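Local coordinates for protein glutathione S-transferase omega-like 2 (Saccharomyces cerevisiae, PDB 5LKB) that acts as a glutathione-dependent thiol transferase and dehydroascorbate reductase and also reduces dimethylarsinic acid, at residues 68-80 and 339-351. Sequence-based numbering, arbitrary orientation.
Sequences SVVHWHLDEKGWR and FDHIKLHYTRSHT
Trp72 lays its indole against one side of helix 339-349. Its six-membered ring takes Leu344 CB over one face in a CH-pi contact, 3.8 Å from CB to the ring centroid, and Leu344 CD1 lies toward the rim of that face. His71 CE1 covers the opposite face, so the indole is sandwiched. The pyrrole edge of Trp72 meets the face of His341 in a T-shaped pair, planes at 81°, with Trp72 CD1 over the centre of the imidazole. Trp72 CG sits between the backbone N and carbonyl carbon (chi1 49°), which turns the ring to the helix. Arg348 CG touches Trp72 CZ3 at 3.8 Å.

Two direct hydrogen bonds join the backbone of the loop to helix side chains. His345 ND1 donates to Trp72 O at 2.8 Å, in the imidazole plane. Leu74 N donates to Ser349 OG at 2.9 Å, nearly straight at 166°. Ser349 OG in turn donates to His345 O at 2.7 Å, on a lone pair in the carbonyl plane.

Three waters add bridges: Val70 O to His341 ND1, His73 NE2 to Arg348 O, and Leu74 O to Ser349 O. The other imidazole nitrogen, His341 NE2, is hydrogen-bonded to Val128 O.

Trp79 CH2 lies over the His345 face, 3.3 Å from CE1. Trp79 is part of the glutathione site, near the nucleophile Cys46.

The contact is an interdomain one. It joins the loop after edge strand 66-69 of the thioredoxin-like domain to the last helix of the C-terminal domain. That strand runs parallel to 38-42, while Ile342 and Tyr346 pack on helix 285-304.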
loop_
_atom_site.group_PDB
_atom_site.type_symbol
_atom_site.label_atom_id
_atom_site.label_comp_id
_atom_site.label_asym_id
_atom_site.label_seq_id
_atom_site.Cartn_x
_atom_site.Cartn_y
_atom_site.Cartn_z
ATOM N N SER A 68 29.789 10.615 -6.148
ATOM C CA SER A 68 29.869 9.174 -6.144
ATOM C C SER A 68 28.630 8.664 -5.423
ATOM O O SER A 68 28.084 9.362 -4.559
ATOM C CB SER A 68 31.111 8.636 -5.467
ATOM O OG SER A 68 32.245 9.115 -6.223
ATOM N N VAL A 69 28.210 7.442 -5.748
ATOM C CA VAL A 69 26.892 6.922 -5.323
ATOM C C VAL A 69 27.062 5.558 -4.653
ATOM O O VAL A 69 27.594 4.615 -5.255
ATOM C CB VAL A 69 25.930 6.827 -6.510
ATOM C CG1 VAL A 69 24.565 6.395 -5.966
ATOM C CG2 VAL A 69 25.828 8.113 -7.227
ATOM N N VAL A 70 26.592 5.439 -3.407
ATOM C CA VAL A 70 26.576 4.168 -2.718
ATOM C C VAL A 70 25.495 3.245 -3.284
ATOM O O VAL A 70 24.558 3.694 -3.946
ATOM C CB VAL A 70 26.373 4.349 -1.201
ATOM C CG1 VAL A 70 27.606 5.090 -0.596
ATOM C CG2 VAL A 70 25.086 5.038 -0.842
ATOM N N HIS A 71 25.636 1.966 -2.962
ATOM C CA HIS A 71 24.656 0.936 -3.301
ATOM C C HIS A 71 23.349 1.263 -2.615
ATOM O O HIS A 71 23.313 1.824 -1.519
ATOM C CB HIS A 71 25.167 -0.416 -2.842
ATOM C CG HIS A 71 24.567 -1.588 -3.540
ATOM N ND1 HIS A 71 23.297 -2.033 -3.276
ATOM C CD2 HIS A 71 25.086 -2.438 -4.458
ATOM C CE1 HIS A 71 23.062 -3.115 -4.003
ATOM N NE2 HIS A 71 24.141 -3.387 -4.725
ATOM N N TRP A 72 22.242 0.899 -3.287
ATOM C CA TRP A 72 20.917 1.077 -2.697
ATOM C C TRP A 72 20.639 0.143 -1.528
ATOM O O TRP A 72 19.783 0.468 -0.700
ATOM C CB TRP A 72 19.815 0.950 -3.772
ATOM C CG TRP A 72 19.983 -0.285 -4.651
ATOM C CD1 TRP A 72 20.550 -0.302 -5.888
ATOM C CD2 TRP A 72 19.653 -1.642 -4.336
ATOM N NE1 TRP A 72 20.597 -1.596 -6.373
ATOM C CE2 TRP A 72 20.052 -2.429 -5.443
ATOM C CE3 TRP A 72 19.074 -2.283 -3.226
ATOM C CZ2 TRP A 72 19.853 -3.799 -5.486
ATOM C CZ3 TRP A 72 18.879 -3.665 -3.291
ATOM C CH2 TRP A 72 19.281 -4.392 -4.405
ATOM N N HIS A 73 21.362 -0.963 -1.397
ATOM C CA HIS A 73 21.129 -1.899 -0.315
ATOM C C HIS A 73 21.874 -1.463 0.958
ATOM O O HIS A 73 23.119 -1.384 0.972
ATOM C CB HIS A 73 21.488 -3.338 -0.672
ATOM C CG HIS A 73 21.154 -4.304 0.413
ATOM N ND1 HIS A 73 22.097 -5.111 1.022
ATOM C CD2 HIS A 73 19.974 -4.590 1.013
ATOM C CE1 HIS A 73 21.499 -5.863 1.931
ATOM N NE2 HIS A 73 20.213 -5.550 1.960
ATOM N N LEU A 74 21.134 -1.250 2.050
ATOM C CA LEU A 74 21.720 -0.808 3.309
ATOM C C LEU A 74 21.691 -1.953 4.320
ATOM O O LEU A 74 20.639 -2.299 4.866
ATOM C CB LEU A 74 21.003 0.441 3.801
ATOM C CG LEU A 74 21.454 0.999 5.155
ATOM C CD1 LEU A 74 22.923 1.450 5.164
ATOM C CD2 LEU A 74 20.634 2.201 5.478
ATOM N N ASP A 75 22.878 -2.591 4.559
ATOM C CA ASP A 75 23.008 -3.680 5.517
ATOM C C ASP A 75 23.514 -3.163 6.869
ATOM O O ASP A 75 23.631 -1.951 7.080
ATOM C CB ASP A 75 23.838 -4.823 4.913
ATOM C CG ASP A 75 25.332 -4.517 4.782
ATOM O OD1 ASP A 75 25.830 -3.611 5.481
ATOM O OD2 ASP A 75 25.978 -5.197 3.946
ATOM N N GLU A 76 23.778 -4.088 7.805
ATOM C CA GLU A 76 24.152 -3.690 9.164
ATOM C C GLU A 76 25.462 -2.928 9.212
ATOM O O GLU A 76 25.685 -2.156 10.160
ATOM C CB GLU A 76 24.272 -4.913 10.080
ATOM N N LYS A 77 26.358 -3.145 8.261
ATOM C CA LYS A 77 27.615 -2.372 8.233
ATOM C C LYS A 77 27.528 -1.031 7.479
ATOM O O LYS A 77 28.557 -0.380 7.252
ATOM C CB LYS A 77 28.741 -3.256 7.703
ATOM C CG LYS A 77 29.094 -4.406 8.643
ATOM C CD LYS A 77 30.254 -5.224 8.122
ATOM C CE LYS A 77 30.557 -6.424 9.011
ATOM N NZ LYS A 77 29.366 -7.322 9.198
ATOM N N GLY A 78 26.328 -0.601 7.054
ATOM C CA GLY A 78 26.143 0.731 6.518
ATOM C C GLY A 78 26.289 0.828 5.011
ATOM O O GLY A 78 26.643 -0.116 4.318
ATOM N N TRP A 79 26.111 2.043 4.499
ATOM C CA TRP A 79 26.169 2.224 3.050
ATOM C C TRP A 79 27.521 1.776 2.526
ATOM O O TRP A 79 28.563 1.961 3.187
ATOM C CB TRP A 79 25.961 3.680 2.676
ATOM C CG TRP A 79 24.676 4.345 3.095
ATOM C CD1 TRP A 79 24.485 5.211 4.122
ATOM C CD2 TRP A 79 23.373 4.182 2.478
ATOM N NE1 TRP A 79 23.200 5.652 4.167
ATOM C CE2 TRP A 79 22.501 5.058 3.140
ATOM C CE3 TRP A 79 22.899 3.445 1.385
ATOM C CZ2 TRP A 79 21.169 5.189 2.797
ATOM C CZ3 TRP A 79 21.570 3.611 0.995
ATOM C CH2 TRP A 79 20.713 4.464 1.704
ATOM N N ARG A 80 27.521 1.271 1.299
ATOM C CA ARG A 80 28.666 0.619 0.693
ATOM C C ARG A 80 28.826 1.021 -0.763
ATOM O O ARG A 80 27.907 1.517 -1.433
ATOM C CB ARG A 80 28.652 -0.907 0.888
ATOM C CG ARG A 80 27.656 -1.645 0.035
ATOM C CD ARG A 80 27.633 -3.124 0.388
ATOM N NE ARG A 80 26.798 -3.841 -0.614
ATOM C CZ ARG A 80 25.571 -4.332 -0.412
ATOM N NH1 ARG A 80 24.957 -4.922 -1.434
ATOM N NH2 ARG A 80 24.959 -4.282 0.772
ATOM N N PHE A 339 13.994 5.784 -9.584
ATOM C CA PHE A 339 12.979 4.995 -8.918
ATOM C C PHE A 339 13.413 3.563 -8.622
ATOM O O PHE A 339 12.849 2.957 -7.703
ATOM C CB PHE A 339 11.689 4.986 -9.742
ATOM C CG PHE A 339 10.986 6.348 -9.805
ATOM C CD1 PHE A 339 10.444 6.910 -8.646
ATOM C CD2 PHE A 339 10.905 7.064 -10.983
ATOM C CE1 PHE A 339 9.816 8.125 -8.684
ATOM C CE2 PHE A 339 10.270 8.301 -11.035
ATOM C CZ PHE A 339 9.728 8.850 -9.912
ATOM N N ASP A 340 14.376 2.978 -9.340
ATOM C CA ASP A 340 14.860 1.671 -8.959
ATOM C C ASP A 340 15.605 1.745 -7.646
ATOM O O ASP A 340 15.348 0.936 -6.762
ATOM C CB ASP A 340 15.726 1.045 -10.041
ATOM C CG ASP A 340 14.952 0.750 -11.329
ATOM O OD1 ASP A 340 13.781 0.406 -11.282
ATOM O OD2 ASP A 340 15.509 0.906 -12.414
ATOM N N HIS A 341 16.494 2.707 -7.507
ATOM C CA HIS A 341 17.200 2.846 -6.238
ATOM C C HIS A 341 16.229 3.136 -5.098
ATOM O O HIS A 341 16.373 2.586 -4.002
ATOM C CB HIS A 341 18.241 3.969 -6.303
ATOM C CG HIS A 341 19.535 3.561 -6.942
ATOM N ND1 HIS A 341 20.756 3.669 -6.299
ATOM C CD2 HIS A 341 19.781 3.012 -8.151
ATOM C CE1 HIS A 341 21.690 3.170 -7.083
ATOM N NE2 HIS A 341 21.135 2.784 -8.217
ATOM N N ILE A 342 15.261 4.024 -5.336
ATOM C CA ILE A 342 14.266 4.366 -4.328
ATOM C C ILE A 342 13.520 3.115 -3.850
ATOM O O ILE A 342 13.463 2.807 -2.663
ATOM C CB ILE A 342 13.310 5.434 -4.859
ATOM C CG1 ILE A 342 14.025 6.795 -4.969
ATOM C CG2 ILE A 342 12.052 5.558 -4.038
ATOM C CD1 ILE A 342 13.300 7.802 -5.796
ATOM N N LYS A 343 12.889 2.401 -4.788
ATOM C CA LYS A 343 12.072 1.271 -4.369
ATOM C C LYS A 343 12.881 0.144 -3.777
ATOM O O LYS A 343 12.456 -0.482 -2.763
ATOM C CB LYS A 343 11.221 0.757 -5.551
ATOM C CG LYS A 343 10.120 1.757 -5.945
ATOM C CD LYS A 343 9.418 1.382 -7.250
ATOM C CE LYS A 343 8.616 0.109 -7.172
ATOM N NZ LYS A 343 7.356 0.385 -6.543
ATOM N N LEU A 344 14.011 -0.172 -4.407
ATOM C CA LEU A 344 14.852 -1.249 -3.896
ATOM C C LEU A 344 15.420 -0.919 -2.525
ATOM O O LEU A 344 15.398 -1.746 -1.618
ATOM C CB LEU A 344 15.978 -1.567 -4.890
ATOM C CG LEU A 344 15.575 -2.248 -6.200
ATOM C CD1 LEU A 344 16.753 -2.166 -7.155
ATOM C CD2 LEU A 344 15.192 -3.711 -5.874
ATOM N N HIS A 345 15.921 0.305 -2.335
ATOM C CA HIS A 345 16.518 0.620 -1.031
ATOM C C HIS A 345 15.566 0.302 0.108
ATOM O O HIS A 345 15.908 -0.417 1.065
ATOM C CB HIS A 345 16.918 2.094 -0.937
ATOM C CG HIS A 345 17.201 2.495 0.463
ATOM N ND1 HIS A 345 18.268 1.963 1.147
ATOM C CD2 HIS A 345 16.512 3.262 1.349
ATOM C CE1 HIS A 345 18.214 2.366 2.408
ATOM N NE2 HIS A 345 17.165 3.161 2.556
ATOM N N TYR A 346 14.374 0.907 0.068
ATOM C CA TYR A 346 13.509 0.825 1.216
ATOM C C TYR A 346 13.028 -0.599 1.422
ATOM O O TYR A 346 13.067 -1.119 2.532
ATOM C CB TYR A 346 12.329 1.766 1.031
ATOM C CG TYR A 346 12.637 3.271 1.268
ATOM C CD1 TYR A 346 13.082 4.089 0.235
ATOM C CD2 TYR A 346 12.396 3.857 2.500
ATOM C CE1 TYR A 346 13.293 5.408 0.443
ATOM C CE2 TYR A 346 12.639 5.191 2.735
ATOM C CZ TYR A 346 13.100 5.962 1.707
ATOM O OH TYR A 346 13.299 7.315 1.822
ATOM N N THR A 347 12.553 -1.236 0.347
ATOM C CA THR A 347 11.919 -2.536 0.502
ATOM C C THR A 347 12.919 -3.656 0.791
ATOM O O THR A 347 12.561 -4.660 1.420
ATOM C CB THR A 347 11.099 -2.890 -0.723
ATOM O OG1 THR A 347 11.949 -2.992 -1.856
ATOM C CG2 THR A 347 9.954 -1.892 -0.933
ATOM N N ARG A 348 14.151 -3.530 0.313
ATOM C CA ARG A 348 15.165 -4.555 0.529
ATOM C C ARG A 348 15.999 -4.327 1.771
ATOM O O ARG A 348 16.609 -5.284 2.246
ATOM C CB ARG A 348 16.119 -4.632 -0.659
ATOM C CG ARG A 348 15.475 -4.867 -2.023
ATOM C CD ARG A 348 14.790 -6.227 -2.040
ATOM N NE ARG A 348 14.338 -6.556 -3.392
ATOM C CZ ARG A 348 15.108 -7.012 -4.368
ATOM N NH1 ARG A 348 16.416 -7.266 -4.142
ATOM N NH2 ARG A 348 14.613 -7.166 -5.582
ATOM N N SER A 349 16.002 -3.129 2.344
ATOM C CA SER A 349 16.853 -2.887 3.507
ATOM C C SER A 349 16.121 -2.933 4.836
ATOM O O SER A 349 16.751 -3.218 5.851
ATOM C CB SER A 349 17.530 -1.520 3.407
ATOM O OG SER A 349 18.220 -1.329 2.189
ATOM N N HIS A 350 14.807 -2.774 4.872
ATOM C CA HIS A 350 14.081 -2.615 6.124
ATOM C C HIS A 350 13.406 -3.937 6.471
ATOM O O HIS A 350 12.202 -4.134 6.275
ATOM C CB HIS A 350 13.071 -1.491 6.049
ATOM C CG HIS A 350 13.697 -0.186 5.831
ATOM N ND1 HIS A 350 13.087 0.855 5.190
ATOM C CD2 HIS A 350 14.926 0.257 6.197
ATOM C CE1 HIS A 350 13.901 1.887 5.158
ATOM N NE2 HIS A 350 15.026 1.547 5.766
ATOM N N THR A 351 14.195 -4.845 7.056
ATOM C CA THR A 351 13.734 -6.200 7.360
ATOM C C THR A 351 12.611 -6.246 8.369
ATOM O O THR A 351 11.837 -7.213 8.358
ATOM C CB THR A 351 14.917 -7.002 7.945
ATOM O OG1 THR A 351 16.079 -6.781 7.132
ATOM C CG2 THR A 351 14.591 -8.473 7.971
HETATM O O HOH W 1 22.000 4.696 -3.974
HETATM O O HOH W 2 18.541 -6.532 4.032
HETATM O O HOH W 3 19.213 -4.474 5.805
#